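Side-chain contact in cell wall surface anchor family protein (Streptococcus pneumoniae, PDB 4OQ1), which serves as the ancillary pilin RrgC, a chain of beta-rich domains that probably fastens the pilus to the pneumococcal cell wall: residues F262-G267 with Q324-Y329. The protein carries 3 engineered substitutions. Sequence-based numbering, arbitrary orientation.
Sequences FMKVDG and QAPTGY
In the intramolecular isopeptide site of a CnaB domain, K264 packs against P326 and is joined through NZ to CG of N354 on the parallel neighbouring strand 350-354. The side chain of K264 runs out from strand 260-266 with CG opposite the backbone N (chi1 -177°), which carries CE to 4.2 Å from CG of the P326 ring, a loose aliphatic touch beside the covalent link. P326 also rests on N354, so the proline covers part of the cross-link site. The segment 324-329 follows strand 316-322, and its Ala-Pro-Thr-Gly-Tyr sequence fits the Ala-Pro-x-Gly-Tyr end of the E-box of such pilins. P326 to Y329 form a type II beta turn, closed by Y329 N to P326 O at 3.0 Å, with G328 taking the positive phi of its third position. The turn delivers Y329 to the end of strand 260-266, where OH donates a hydrogen bond to D266 OD2 at 2.4 Å, a doubtfully short length. OD2 lies near the ring plane, at its edge, and the carboxylate stands almost perpendicular to the ring, at 87°. OD2 also forms a salt bridge with K356, while OD1 accepts from the backbone N of R268 and T269, which should restrict carboxylate rotation.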
loop_
_atom_site.group_PDB
_atom_site.type_symbol
_atom_site.label_atom_id
_atom_site.label_comp_id
_atom_site.label_asym_id
_atom_site.label_seq_id
_atom_site.Cartn_x
_atom_site.Cartn_y
_atom_site.Cartn_z
ATOM N N PHE A 262 39.506 7.024 12.933
ATOM C CA PHE A 262 39.628 7.601 14.244
ATOM C C PHE A 262 40.855 7.043 15.033
ATOM O O PHE A 262 41.307 5.887 14.856
ATOM C CB PHE A 262 38.355 7.342 15.089
ATOM C CG PHE A 262 37.098 7.931 14.510
ATOM C CD1 PHE A 262 36.748 9.252 14.835
ATOM C CD2 PHE A 262 36.272 7.147 13.826
ATOM C CE1 PHE A 262 35.636 9.816 14.329
ATOM C CE2 PHE A 262 35.102 7.705 13.307
ATOM C CZ PHE A 262 34.814 9.056 13.550
ATOM N N MET A 263 41.281 7.860 15.991
ATOM C CA MET A 263 42.261 7.417 17.030
ATOM C C MET A 263 41.929 7.978 18.424
ATOM O O MET A 263 41.782 9.233 18.626
ATOM C CB MET A 263 43.687 7.828 16.647
ATOM C CG MET A 263 44.700 7.107 17.521
ATOM S SD MET A 263 46.384 7.742 17.343
ATOM C CE MET A 263 47.040 7.161 18.874
ATOM N N LYS A 264 41.758 7.056 19.367
ATOM C CA LYS A 264 41.395 7.392 20.734
ATOM C C LYS A 264 42.650 7.542 21.574
ATOM O O LYS A 264 43.429 6.601 21.727
ATOM C CB LYS A 264 40.488 6.313 21.329
ATOM C CG LYS A 264 39.992 6.624 22.732
ATOM C CD LYS A 264 38.940 7.721 22.715
ATOM C CE LYS A 264 38.416 8.005 24.113
ATOM N NZ LYS A 264 39.348 8.865 24.892
ATOM N N VAL A 265 42.842 8.739 22.110
ATOM C CA VAL A 265 44.039 9.053 22.870
ATOM C C VAL A 265 43.736 9.703 24.168
ATOM O O VAL A 265 42.630 10.143 24.407
ATOM C CB VAL A 265 45.029 10.001 22.190
ATOM C CG1 VAL A 265 45.448 9.485 20.844
ATOM C CG2 VAL A 265 44.458 11.388 22.033
ATOM N N ASP A 266 44.748 9.676 25.048
ATOM C CA ASP A 266 44.696 10.451 26.292
ATOM C C ASP A 266 44.961 11.896 25.842
ATOM O O ASP A 266 45.952 12.210 25.059
ATOM C CB ASP A 266 45.839 9.939 27.214
ATOM C CG ASP A 266 45.937 10.679 28.511
ATOM O OD1 ASP A 266 46.019 11.929 28.497
ATOM O OD2 ASP A 266 46.107 9.968 29.512
ATOM N N GLY A 267 44.141 12.795 26.311
ATOM C CA GLY A 267 44.215 14.122 25.828
ATOM C C GLY A 267 45.444 14.887 26.273
ATOM O O GLY A 267 45.869 15.818 25.596
ATOM N N GLN A 324 31.474 2.621 26.514
ATOM C CA GLN A 324 32.433 2.292 27.557
ATOM C C GLN A 324 33.748 3.124 27.386
ATOM O O GLN A 324 34.384 3.097 26.316
ATOM C CB GLN A 324 32.796 0.801 27.442
ATOM C CG GLN A 324 33.999 0.376 28.233
ATOM C CD GLN A 324 34.233 -1.101 28.198
ATOM O OE1 GLN A 324 33.515 -1.845 28.853
ATOM N NE2 GLN A 324 35.245 -1.552 27.402
ATOM N N ALA A 325 34.158 3.775 28.461
ATOM C CA ALA A 325 35.409 4.542 28.436
ATOM C C ALA A 325 36.630 3.588 28.619
ATOM O O ALA A 325 36.494 2.507 29.177
ATOM C CB ALA A 325 35.388 5.632 29.505
ATOM N N PRO A 326 37.815 3.952 28.057
ATOM C CA PRO A 326 39.045 3.253 28.444
ATOM C C PRO A 326 39.158 3.192 29.933
ATOM O O PRO A 326 38.752 4.151 30.602
ATOM C CB PRO A 326 40.160 4.142 27.861
ATOM C CG PRO A 326 39.521 4.899 26.739
ATOM C CD PRO A 326 38.107 5.134 27.232
ATOM N N THR A 327 39.694 2.090 30.467
ATOM C CA THR A 327 39.967 1.948 31.913
ATOM C C THR A 327 40.666 3.181 32.517
ATOM O O THR A 327 41.694 3.615 32.072
ATOM C CB THR A 327 40.833 0.704 32.185
ATOM O OG1 THR A 327 40.250 -0.421 31.524
ATOM C CG2 THR A 327 40.891 0.447 33.666
ATOM N N GLY A 328 40.116 3.733 33.550
ATOM C CA GLY A 328 40.791 4.826 34.221
ATOM C C GLY A 328 40.436 6.176 33.641
ATOM O O GLY A 328 40.940 7.227 34.093
ATOM N N TYR A 329 39.511 6.197 32.678
ATOM C CA TYR A 329 39.157 7.474 31.994
ATOM C C TYR A 329 37.678 7.852 32.244
ATOM O O TYR A 329 36.856 7.030 32.469
ATOM C CB TYR A 329 39.532 7.376 30.470
ATOM C CG TYR A 329 41.019 7.496 30.266
ATOM C CD1 TYR A 329 41.590 8.714 29.991
ATOM C CD2 TYR A 329 41.876 6.353 30.327
ATOM C CE1 TYR A 329 42.938 8.826 29.881
ATOM C CE2 TYR A 329 43.224 6.477 30.274
ATOM C CZ TYR A 329 43.772 7.657 30.024
ATOM O OH TYR A 329 45.152 7.750 29.883
#